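Local coordinates for hypothetical protein (PDB 2IL5) that is of unknown function but, resembling activators of the Hsp90 ATPase and other Bet v 1-like proteins, may bind a partner protein or small hydrophobic ligand, at residues V9-E17 with Y139-H147; V74-E82 with Y89-P97. All coordinates share one frame; numbering follows the deposited sequence.

Interaction 1 of 2, residues V9-E17 with Y139-H147; sequences VENEHVEVE and YKQKKKEYH
E12 meets two side chains of the helix at once, Y139 and K143. Its carboxylate forms a salt bridge with K143, where NZ reaches OE1 nearly in line with the C-O bond at 2.5 Å, a short distance whose exact value should not be pressed at this resolution. The lysine chain folds about its CG-CD bond (chi3 66°), and its CD lies over one face of the Y139 ring, 3.6 Å above the plane and toward the rim. The E12 carboxylate stands at the edge of that ring, the two planes 73° apart, with E12 CD 3.6 Å from CE2 of Y139. Beyond it, the backbone N of E12 donates an almost straight bond to Y139 OH (3.0 Å). The tyrosine can reach the backbone because its ring extends off the helix with CG trans to N (chi1 -167°).

Further along, V14 drops both methyls onto the helix. Its CG1 rests on CB of K143 at 3.5 Å, while V14 CG2 presses against the edge of Y146, 3.3 Å from CD2 of that ring. H147 closes this end: E15 O sits in the plane of its ring, 3.2 Å from H147 CD2, and a water joins NE2 to the N of E17.

Strand 118-128 supplies the second shell. It holds the strand through backbone bonds at E12, V14 and V16, takes a hydrogen bond from Y139 OH at V128 O, and positions the Y146 hydroxyl through S126 and Y124. This joins the first, edge strand to the long C-terminal helix, as in the helix-grip fold of Bet v 1-like proteins. Gripped both as acceptor and as donor, the Y139 hydroxyl has little freedom to turn, and the nearby positive charge of K143 probably favours a charged E12.

Interaction 2 of 2, residues V74-E82 with Y89-P97; sequences VNVIEGIYE and YVKMTIGMP
The hydroxyl of T93 stands in for its own backbone carbonyl as acceptor in this beta hairpin. T93 N donates to I80 O (2.9 Å) in the usual manner, yet I80 N donates to OG1 of T93 (3.1 Å), in a bent bond of 139°. OG1 can stand there because it lies between the backbone N and C of its own residue (chi1 79°), and T93 OG1 in turn donates a hydrogen bond to G95 O, 2.6 Å away. T93 O is engaged instead by the hydroxyl of Y63 on strand 62-68, and by a CA-H...O contact from G79.

The two antiparallel strands belong to the curved sheet of a Bet v 1-like fold. Y81 and M92 form a non-hydrogen-bonded pair, flanked by bonds from E82 N to K91 O and from T93 to I80; G95 N to E78 O extends the ladder past the end of the second strand, close to a bound sodium ion. On the face carrying Y81 and M92, the selenomethionine runs alongside the tyrosine in a Met-aromatic contact, M92 SE lying 5.2 Å from the Y81 ring centroid and obliquely placed, while V90 CG1 approaches the ring edge.

I80 faces the other way. The I80 and M96 side chains cross at about a right angle, with I80 CD1 3.6 Å from CE of selenomethionine M96, and I80 CG1 touches the P97 ring. K91, salt-bridged to E107 of the next strand, and E82 do not touch through their charges: one water accepts from K91 NZ at 2.9 Å and donates to E82 OE1 at 2.7 Å.

Overall arrangement
The modelled chain starts almost at once with 9-17, which leads into edge strand 12-22 and meets helix 136-166, toward the C terminus, in interaction 1. This contact therefore closes a loop of 121 residues that takes in most of the sheet. Within that loop lies interaction 2, a short-range hairpin with six residues between 74-82 and 89-97, which zips two strands in the middle of the sheet. Strands 104-112 and 118-128 lie between this hairpin and the edge strand. Their centres are about 20 Å apart and their nearest atoms about 7 Å, so the two contacts do not touch; one ties sheet edge to helix, the other pairs two neighbouring strands of that sheet.

Interaction 1 of 2, residues V9-E17 with Y139-H147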
loop_
_atom_site.group_PDB
_atom_site.type_symbol
_atom_site.label_atom_id
_atom_site.label_comp_id
_atom_site.label_asym_id
_atom_site.label_seq_id
_atom_site.Cartn_x
_atom_site.Cartn_y
_atom_site.Cartn_z
ATOM N N VAL A 9 -16.201 -10.369 -17.311
ATOM C CA VAL A 9 -17.296 -10.350 -16.329
ATOM C C VAL A 9 -17.041 -11.280 -15.118
ATOM O O VAL A 9 -17.734 -11.171 -14.101
ATOM C CB VAL A 9 -18.710 -10.573 -16.981
ATOM C CG1 VAL A 9 -18.832 -11.951 -17.674
ATOM C CG2 VAL A 9 -19.839 -10.338 -15.950
ATOM N N GLU A 10 -16.010 -12.134 -15.213
ATOM C CA GLU A 10 -15.814 -13.262 -14.288
ATOM C C GLU A 10 -14.706 -13.065 -13.231
ATOM O O GLU A 10 -14.581 -13.860 -12.301
ATOM C CB GLU A 10 -15.637 -14.564 -15.085
ATOM C CG GLU A 10 -16.919 -14.989 -15.815
ATOM C CD GLU A 10 -16.828 -16.359 -16.489
ATOM O OE1 GLU A 10 -15.910 -17.146 -16.165
ATOM O OE2 GLU A 10 -17.690 -16.656 -17.345
ATOM N N ASN A 11 -13.918 -12.008 -13.391
ATOM C CA ASN A 11 -12.876 -11.655 -12.448
ATOM C C ASN A 11 -13.496 -11.066 -11.200
ATOM O O ASN A 11 -14.382 -10.204 -11.304
ATOM C CB ASN A 11 -11.937 -10.627 -13.052
ATOM C CG ASN A 11 -11.053 -11.193 -14.166
ATOM O OD1 ASN A 11 -10.987 -12.408 -14.410
ATOM N ND2 ASN A 11 -10.352 -10.290 -14.845
ATOM N N GLU A 12 -13.039 -11.532 -10.032
ATOM C CA GLU A 12 -13.571 -11.091 -8.739
ATOM C C GLU A 12 -12.456 -10.448 -7.961
ATOM O O GLU A 12 -11.286 -10.663 -8.269
ATOM C CB GLU A 12 -14.136 -12.258 -7.916
ATOM C CG GLU A 12 -15.282 -12.983 -8.563
ATOM C CD GLU A 12 -15.486 -14.390 -7.998
ATOM O OE1 GLU A 12 -14.966 -14.707 -6.908
ATOM O OE2 GLU A 12 -16.187 -15.192 -8.648
ATOM N N HIS A 13 -12.849 -9.674 -6.946
ATOM C CA HIS A 13 -11.947 -8.917 -6.120
ATOM C C HIS A 13 -11.511 -9.720 -4.910
ATOM O O HIS A 13 -12.288 -10.464 -4.349
ATOM C CB HIS A 13 -12.643 -7.649 -5.617
ATOM C CG HIS A 13 -12.980 -6.661 -6.701
ATOM N ND1 HIS A 13 -12.048 -5.798 -7.244
ATOM C CD2 HIS A 13 -14.157 -6.359 -7.296
ATOM C CE1 HIS A 13 -12.630 -5.037 -8.153
ATOM N NE2 HIS A 13 -13.911 -5.352 -8.199
ATOM N N VAL A 14 -10.259 -9.574 -4.501
ATOM C CA VAL A 14 -9.962 -9.842 -3.118
ATOM C C VAL A 14 -9.852 -8.510 -2.356
ATOM O O VAL A 14 -9.429 -7.489 -2.912
ATOM C CB VAL A 14 -8.772 -10.812 -2.875
ATOM C CG1 VAL A 14 -8.936 -12.093 -3.723
ATOM C CG2 VAL A 14 -7.493 -10.173 -3.147
ATOM N N GLU A 15 -10.234 -8.577 -1.081
ATOM C CA GLU A 15 -10.180 -7.477 -0.190
ATOM C C GLU A 15 -9.347 -7.793 1.032
ATOM O O GLU A 15 -9.535 -8.819 1.677
ATOM C CB GLU A 15 -11.607 -7.051 0.192
ATOM C CG GLU A 15 -12.368 -6.591 -1.026
ATOM C CD GLU A 15 -13.805 -6.291 -0.762
ATOM O OE1 GLU A 15 -14.581 -7.228 -0.529
ATOM O OE2 GLU A 15 -14.185 -5.102 -0.803
ATOM N N VAL A 16 -8.459 -6.865 1.364
ATOM C CA VAL A 16 -7.604 -6.981 2.520
ATOM C C VAL A 16 -7.980 -5.877 3.509
ATOM O O VAL A 16 -8.109 -4.722 3.148
ATOM C CB VAL A 16 -6.079 -6.995 2.086
ATOM C CG1 VAL A 16 -5.151 -6.820 3.263
ATOM C CG2 VAL A 16 -5.748 -8.328 1.325
ATOM N N GLU A 17 -8.186 -6.263 4.765
ATOM C CA GLU A 17 -8.558 -5.323 5.799
ATOM C C GLU A 17 -7.568 -5.491 6.910
ATOM O O GLU A 17 -7.449 -6.570 7.472
ATOM C CB GLU A 17 -9.979 -5.585 6.294
ATOM C CG GLU A 17 -11.051 -5.225 5.251
ATOM C CD GLU A 17 -12.434 -5.540 5.738
ATOM O OE1 GLU A 17 -12.745 -6.745 5.867
ATOM O OE2 GLU A 17 -13.208 -4.594 6.000
ATOM N N TYR A 139 -10.334 -21.410 -8.784
ATOM C CA TYR A 139 -10.422 -19.952 -8.722
ATOM C C TYR A 139 -10.447 -19.419 -7.287
ATOM O O TYR A 139 -9.780 -18.433 -6.931
ATOM C CB TYR A 139 -11.679 -19.470 -9.446
ATOM C CG TYR A 139 -11.612 -17.988 -9.660
ATOM C CD1 TYR A 139 -10.393 -17.382 -10.021
ATOM C CD2 TYR A 139 -12.719 -17.167 -9.435
ATOM C CE1 TYR A 139 -10.287 -16.036 -10.170
ATOM C CE2 TYR A 139 -12.619 -15.800 -9.606
ATOM C CZ TYR A 139 -11.387 -15.252 -9.976
ATOM O OH TYR A 139 -11.272 -13.908 -10.204
ATOM N N LYS A 140 -11.244 -20.083 -6.467
ATOM C CA LYS A 140 -11.321 -19.789 -5.085
ATOM C C LYS A 140 -9.971 -19.987 -4.381
ATOM O O LYS A 140 -9.584 -19.150 -3.577
ATOM C CB LYS A 140 -12.468 -20.570 -4.459
ATOM C CG LYS A 140 -12.281 -20.960 -2.992
ATOM C CD LYS A 140 -13.653 -21.076 -2.265
ATOM C CE LYS A 140 -13.440 -21.478 -0.799
ATOM N NZ LYS A 140 -14.519 -21.002 0.105
ATOM N N GLN A 141 -9.252 -21.061 -4.712
ATOM C CA GLN A 141 -7.910 -21.283 -4.205
ATOM C C GLN A 141 -6.884 -20.235 -4.638
ATOM O O GLN A 141 -6.036 -19.867 -3.842
ATOM C CB GLN A 141 -7.430 -22.744 -4.480
ATOM C CG GLN A 141 -8.408 -23.779 -3.803
ATOM C CD GLN A 141 -8.182 -25.311 -4.110
ATOM O OE1 GLN A 141 -8.435 -26.158 -3.226
ATOM N NE2 GLN A 141 -7.756 -25.657 -5.349
ATOM N N LYS A 142 -6.935 -19.789 -5.904
ATOM C CA LYS A 142 -6.076 -18.710 -6.401
ATOM C C LYS A 142 -6.347 -17.350 -5.683
ATOM O O LYS A 142 -5.417 -16.613 -5.431
ATOM C CB LYS A 142 -6.254 -18.502 -7.909
ATOM C CG LYS A 142 -5.308 -17.431 -8.473
ATOM C CD LYS A 142 -5.445 -17.186 -9.955
ATOM C CE LYS A 142 -4.467 -16.080 -10.444
ATOM N NZ LYS A 142 -4.818 -15.698 -11.819
ATOM N N LYS A 143 -7.604 -17.026 -5.379
ATOM C CA LYS A 143 -7.934 -15.801 -4.625
ATOM C C LYS A 143 -7.507 -15.858 -3.161
ATOM O O LYS A 143 -7.084 -14.861 -2.627
ATOM C CB LYS A 143 -9.410 -15.473 -4.694
ATOM C CG LYS A 143 -9.890 -15.265 -6.127
ATOM C CD LYS A 143 -11.388 -15.494 -6.165
ATOM C CE LYS A 143 -12.052 -14.434 -5.382
ATOM N NZ LYS A 143 -13.368 -14.966 -4.952
ATOM N N LYS A 144 -7.634 -17.025 -2.535
ATOM C CA LYS A 144 -7.142 -17.233 -1.202
ATOM C C LYS A 144 -5.605 -17.070 -1.088
ATOM O O LYS A 144 -5.135 -16.399 -0.183
ATOM C CB LYS A 144 -7.621 -18.591 -0.677
ATOM C CG LYS A 144 -7.051 -19.000 0.670
ATOM C CD LYS A 144 -7.905 -18.546 1.861
ATOM C CE LYS A 144 -7.664 -17.052 2.244
ATOM N NZ LYS A 144 -7.603 -16.811 3.736
ATOM N N GLU A 145 -4.856 -17.669 -2.009
ATOM C CA GLU A 145 -3.389 -17.551 -2.097
ATOM C C GLU A 145 -2.983 -16.100 -2.312
ATOM O O GLU A 145 -2.027 -15.614 -1.717
ATOM C CB GLU A 145 -2.834 -18.379 -3.277
ATOM C CG GLU A 145 -2.311 -19.747 -2.964
ATOM C CD GLU A 145 -2.673 -20.813 -4.029
ATOM O OE1 GLU A 145 -2.641 -20.536 -5.265
ATOM O OE2 GLU A 145 -3.008 -21.943 -3.601
ATOM N N TYR A 146 -3.672 -15.454 -3.237
ATOM C CA TYR A 146 -3.462 -14.033 -3.533
ATOM C C TYR A 146 -3.748 -13.111 -2.309
ATOM O O TYR A 146 -2.927 -12.262 -1.975
ATOM C CB TYR A 146 -4.258 -13.598 -4.798
ATOM C CG TYR A 146 -3.963 -12.187 -5.173
ATOM C CD1 TYR A 146 -2.731 -11.837 -5.737
ATOM C CD2 TYR A 146 -4.884 -11.177 -4.909
ATOM C CE1 TYR A 146 -2.445 -10.510 -6.049
ATOM C CE2 TYR A 146 -4.605 -9.846 -5.199
ATOM C CZ TYR A 146 -3.397 -9.513 -5.771
ATOM O OH TYR A 146 -3.144 -8.184 -6.083
ATOM N N HIS A 147 -4.871 -13.321 -1.636
ATOM C CA HIS A 147 -5.221 -12.653 -0.408
ATOM C C HIS A 147 -4.160 -12.808 0.677
ATOM O O HIS A 147 -3.798 -11.824 1.321
ATOM C CB HIS A 147 -6.550 -13.183 0.138
ATOM C CG HIS A 147 -6.954 -12.569 1.452
ATOM N ND1 HIS A 147 -6.552 -13.085 2.666
ATOM C CD2 HIS A 147 -7.721 -11.487 1.743
ATOM C CE1 HIS A 147 -7.048 -12.347 3.648
ATOM N NE2 HIS A 147 -7.760 -11.372 3.118
HETATM O O HOH W 1 -8.363 -9.117 5.164
#

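Interaction 2 of 2, residues V74-E82 with Y89-P97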
loop_
_atom_site.group_PDB
_atom_site.type_symbol
_atom_site.label_atom_id
_atom_site.label_comp_id
_atom_site.label_asym_id
_atom_site.label_seq_id
_atom_site.Cartn_x
_atom_site.Cartn_y
_atom_site.Cartn_z
ATOM N N VAL A 74 13.639 -5.025 -12.487
ATOM C CA VAL A 74 13.023 -3.876 -11.847
ATOM C C VAL A 74 11.524 -4.126 -11.648
ATOM O O VAL A 74 10.883 -4.871 -12.412
ATOM C CB VAL A 74 13.368 -2.580 -12.673
ATOM C CG1 VAL A 74 12.356 -1.498 -12.525
ATOM C CG2 VAL A 74 14.776 -2.072 -12.325
ATOM N N ASN A 75 11.001 -3.551 -10.569
ATOM C CA ASN A 75 9.573 -3.410 -10.323
ATOM C C ASN A 75 9.197 -1.956 -10.480
ATOM O O ASN A 75 9.789 -1.102 -9.819
ATOM C CB ASN A 75 9.229 -3.815 -8.891
ATOM C CG ASN A 75 8.343 -5.007 -8.837
ATOM O OD1 ASN A 75 8.757 -6.128 -9.198
ATOM N ND2 ASN A 75 7.068 -4.782 -8.409
ATOM N N VAL A 76 8.197 -1.691 -11.336
ATOM C CA VAL A 76 7.626 -0.348 -11.495
ATOM C C VAL A 76 6.222 -0.302 -10.873
ATOM O O VAL A 76 5.351 -1.122 -11.166
ATOM C CB VAL A 76 7.622 0.137 -12.987
ATOM C CG1 VAL A 76 7.089 1.549 -13.079
ATOM C CG2 VAL A 76 9.019 0.059 -13.595
ATOM N N ILE A 77 6.039 0.642 -9.970
ATOM C CA ILE A 77 4.814 0.798 -9.274
ATOM C C ILE A 77 4.396 2.247 -9.497
ATOM O O ILE A 77 5.141 3.188 -9.201
ATOM C CB ILE A 77 4.950 0.453 -7.764
ATOM C CG1 ILE A 77 5.558 -0.937 -7.581
ATOM C CG2 ILE A 77 3.621 0.604 -7.006
ATOM C CD1 ILE A 77 7.020 -0.947 -7.039
ATOM N N GLU A 78 3.203 2.413 -10.057
ATOM C CA GLU A 78 2.645 3.730 -10.359
ATOM C C GLU A 78 1.206 3.789 -9.931
ATOM O O GLU A 78 0.522 2.786 -9.927
ATOM C CB GLU A 78 2.680 3.999 -11.858
ATOM C CG GLU A 78 4.053 4.187 -12.428
ATOM C CD GLU A 78 3.973 4.565 -13.882
ATOM O OE1 GLU A 78 3.140 3.950 -14.607
ATOM O OE2 GLU A 78 4.734 5.474 -14.301
ATOM N N GLY A 79 0.731 4.992 -9.640
ATOM C CA GLY A 79 -0.661 5.193 -9.317
ATOM C C GLY A 79 -0.923 6.648 -9.056
ATOM O O GLY A 79 -0.098 7.536 -9.348
ATOM N N ILE A 80 -2.069 6.873 -8.446
ATOM C CA ILE A 80 -2.652 8.195 -8.290
ATOM C C ILE A 80 -3.144 8.384 -6.867
ATOM O O ILE A 80 -3.712 7.461 -6.281
ATOM C CB ILE A 80 -3.877 8.361 -9.278
ATOM C CG1 ILE A 80 -3.415 8.469 -10.725
ATOM C CG2 ILE A 80 -4.683 9.572 -8.936
ATOM C CD1 ILE A 80 -2.466 9.583 -10.944
ATOM N N TYR A 81 -2.959 9.578 -6.315
ATOM C CA TYR A 81 -3.678 9.930 -5.107
ATOM C C TYR A 81 -5.085 10.369 -5.486
ATOM O O TYR A 81 -5.254 11.234 -6.319
ATOM C CB TYR A 81 -2.963 11.031 -4.372
ATOM C CG TYR A 81 -1.672 10.578 -3.787
ATOM C CD1 TYR A 81 -1.666 9.855 -2.591
ATOM C CD2 TYR A 81 -0.441 10.829 -4.451
ATOM C CE1 TYR A 81 -0.489 9.439 -2.030
ATOM C CE2 TYR A 81 0.739 10.395 -3.920
ATOM C CZ TYR A 81 0.709 9.700 -2.688
ATOM O OH TYR A 81 1.859 9.254 -2.087
ATOM N N GLU A 82 -6.102 9.737 -4.931
ATOM C CA GLU A 82 -7.441 10.165 -5.255
ATOM C C GLU A 82 -7.975 11.104 -4.172
ATOM O O GLU A 82 -8.644 12.063 -4.448
ATOM C CB GLU A 82 -8.372 8.971 -5.488
ATOM C CG GLU A 82 -7.768 8.018 -6.467
ATOM C CD GLU A 82 -8.759 7.337 -7.345
ATOM O OE1 GLU A 82 -8.987 6.131 -7.088
ATOM O OE2 GLU A 82 -9.293 7.983 -8.286
ATOM N N TYR A 89 -6.969 10.671 6.106
ATOM C CA TYR A 89 -7.435 9.757 5.075
ATOM C C TYR A 89 -6.655 9.875 3.829
ATOM O O TYR A 89 -6.479 10.965 3.289
ATOM C CB TYR A 89 -8.940 9.953 4.807
ATOM C CG TYR A 89 -9.600 8.989 3.828
ATOM C CD1 TYR A 89 -9.606 7.610 4.046
ATOM C CD2 TYR A 89 -10.288 9.478 2.710
ATOM C CE1 TYR A 89 -10.233 6.720 3.132
ATOM C CE2 TYR A 89 -10.931 8.616 1.811
ATOM C CZ TYR A 89 -10.894 7.247 2.028
ATOM O OH TYR A 89 -11.545 6.419 1.131
ATOM N N VAL A 90 -6.175 8.721 3.392
ATOM C CA VAL A 90 -5.598 8.575 2.069
ATOM C C VAL A 90 -6.379 7.499 1.261
ATOM O O VAL A 90 -6.562 6.368 1.724
ATOM C CB VAL A 90 -4.064 8.203 2.130
ATOM C CG1 VAL A 90 -3.493 8.052 0.725
ATOM C CG2 VAL A 90 -3.263 9.230 2.904
ATOM N N LYS A 91 -6.882 7.901 0.096
ATOM C CA LYS A 91 -7.347 6.997 -0.965
ATOM C C LYS A 91 -6.407 7.138 -2.163
ATOM O O LYS A 91 -6.194 8.239 -2.689
ATOM C CB LYS A 91 -8.773 7.297 -1.389
ATOM C CG LYS A 91 -9.383 6.325 -2.410
ATOM C CD LYS A 91 -10.852 6.807 -2.715
ATOM C CE LYS A 91 -11.575 6.066 -3.845
ATOM N NZ LYS A 91 -11.181 4.583 -3.850
HETATM N N MSE A 92 -5.815 6.019 -2.558
HETATM C CA MSE A 92 -4.891 6.002 -3.645
HETATM C C MSE A 92 -5.095 4.736 -4.489
HETATM O O MSE A 92 -5.751 3.769 -4.042
HETATM C CB MSE A 92 -3.445 6.147 -3.126
HETATM C CG MSE A 92 -2.954 5.025 -2.259
HETATM SE SE MSE A 92 -1.325 5.375 -1.339
HETATM C CE MSE A 92 -0.199 5.586 -2.900
ATOM N N THR A 93 -4.583 4.779 -5.723
ATOM C CA THR A 93 -4.487 3.596 -6.563
ATOM C C THR A 93 -3.070 2.980 -6.612
ATOM O O THR A 93 -2.022 3.664 -6.426
ATOM C CB THR A 93 -4.961 3.810 -8.008
ATOM O OG1 THR A 93 -3.942 4.460 -8.767
ATOM C CG2 THR A 93 -6.256 4.585 -8.086
ATOM N N ILE A 94 -3.087 1.665 -6.807
ATOM C CA ILE A 94 -1.932 0.861 -7.236
ATOM C C ILE A 94 -2.292 0.444 -8.651
ATOM O O ILE A 94 -3.240 -0.288 -8.876
ATOM C CB ILE A 94 -1.746 -0.369 -6.382
ATOM C CG1 ILE A 94 -1.380 0.027 -4.966
ATOM C CG2 ILE A 94 -0.598 -1.238 -6.943
ATOM C CD1 ILE A 94 0.164 0.051 -4.720
ATOM N N GLY A 95 -1.592 0.991 -9.628
ATOM C CA GLY A 95 -2.046 0.867 -11.004
ATOM C C GLY A 95 -2.540 2.187 -11.527
ATOM O O GLY A 95 -3.146 2.993 -10.821
HETATM N N MSE A 96 -2.279 2.387 -12.804
HETATM C CA MSE A 96 -2.469 3.658 -13.447
HETATM C C MSE A 96 -3.822 3.630 -14.222
HETATM O O MSE A 96 -3.992 2.825 -15.154
HETATM C CB MSE A 96 -1.236 3.889 -14.338
HETATM C CG MSE A 96 -0.857 5.332 -14.592
HETATM SE SE MSE A 96 -0.590 6.485 -13.035
HETATM C CE MSE A 96 -0.977 8.184 -13.951
ATOM N N PRO A 97 -4.813 4.459 -13.790
ATOM C CA PRO A 97 -6.127 4.542 -14.446
ATOM C C PRO A 97 -6.062 4.448 -15.962
ATOM O O PRO A 97 -7.070 4.156 -16.605
ATOM C CB PRO A 97 -6.634 5.931 -14.029
ATOM C CG PRO A 97 -6.015 6.175 -12.658
ATOM C CD PRO A 97 -4.734 5.338 -12.598
HETATM O O HOH W 2 -8.515 4.379 -5.035
#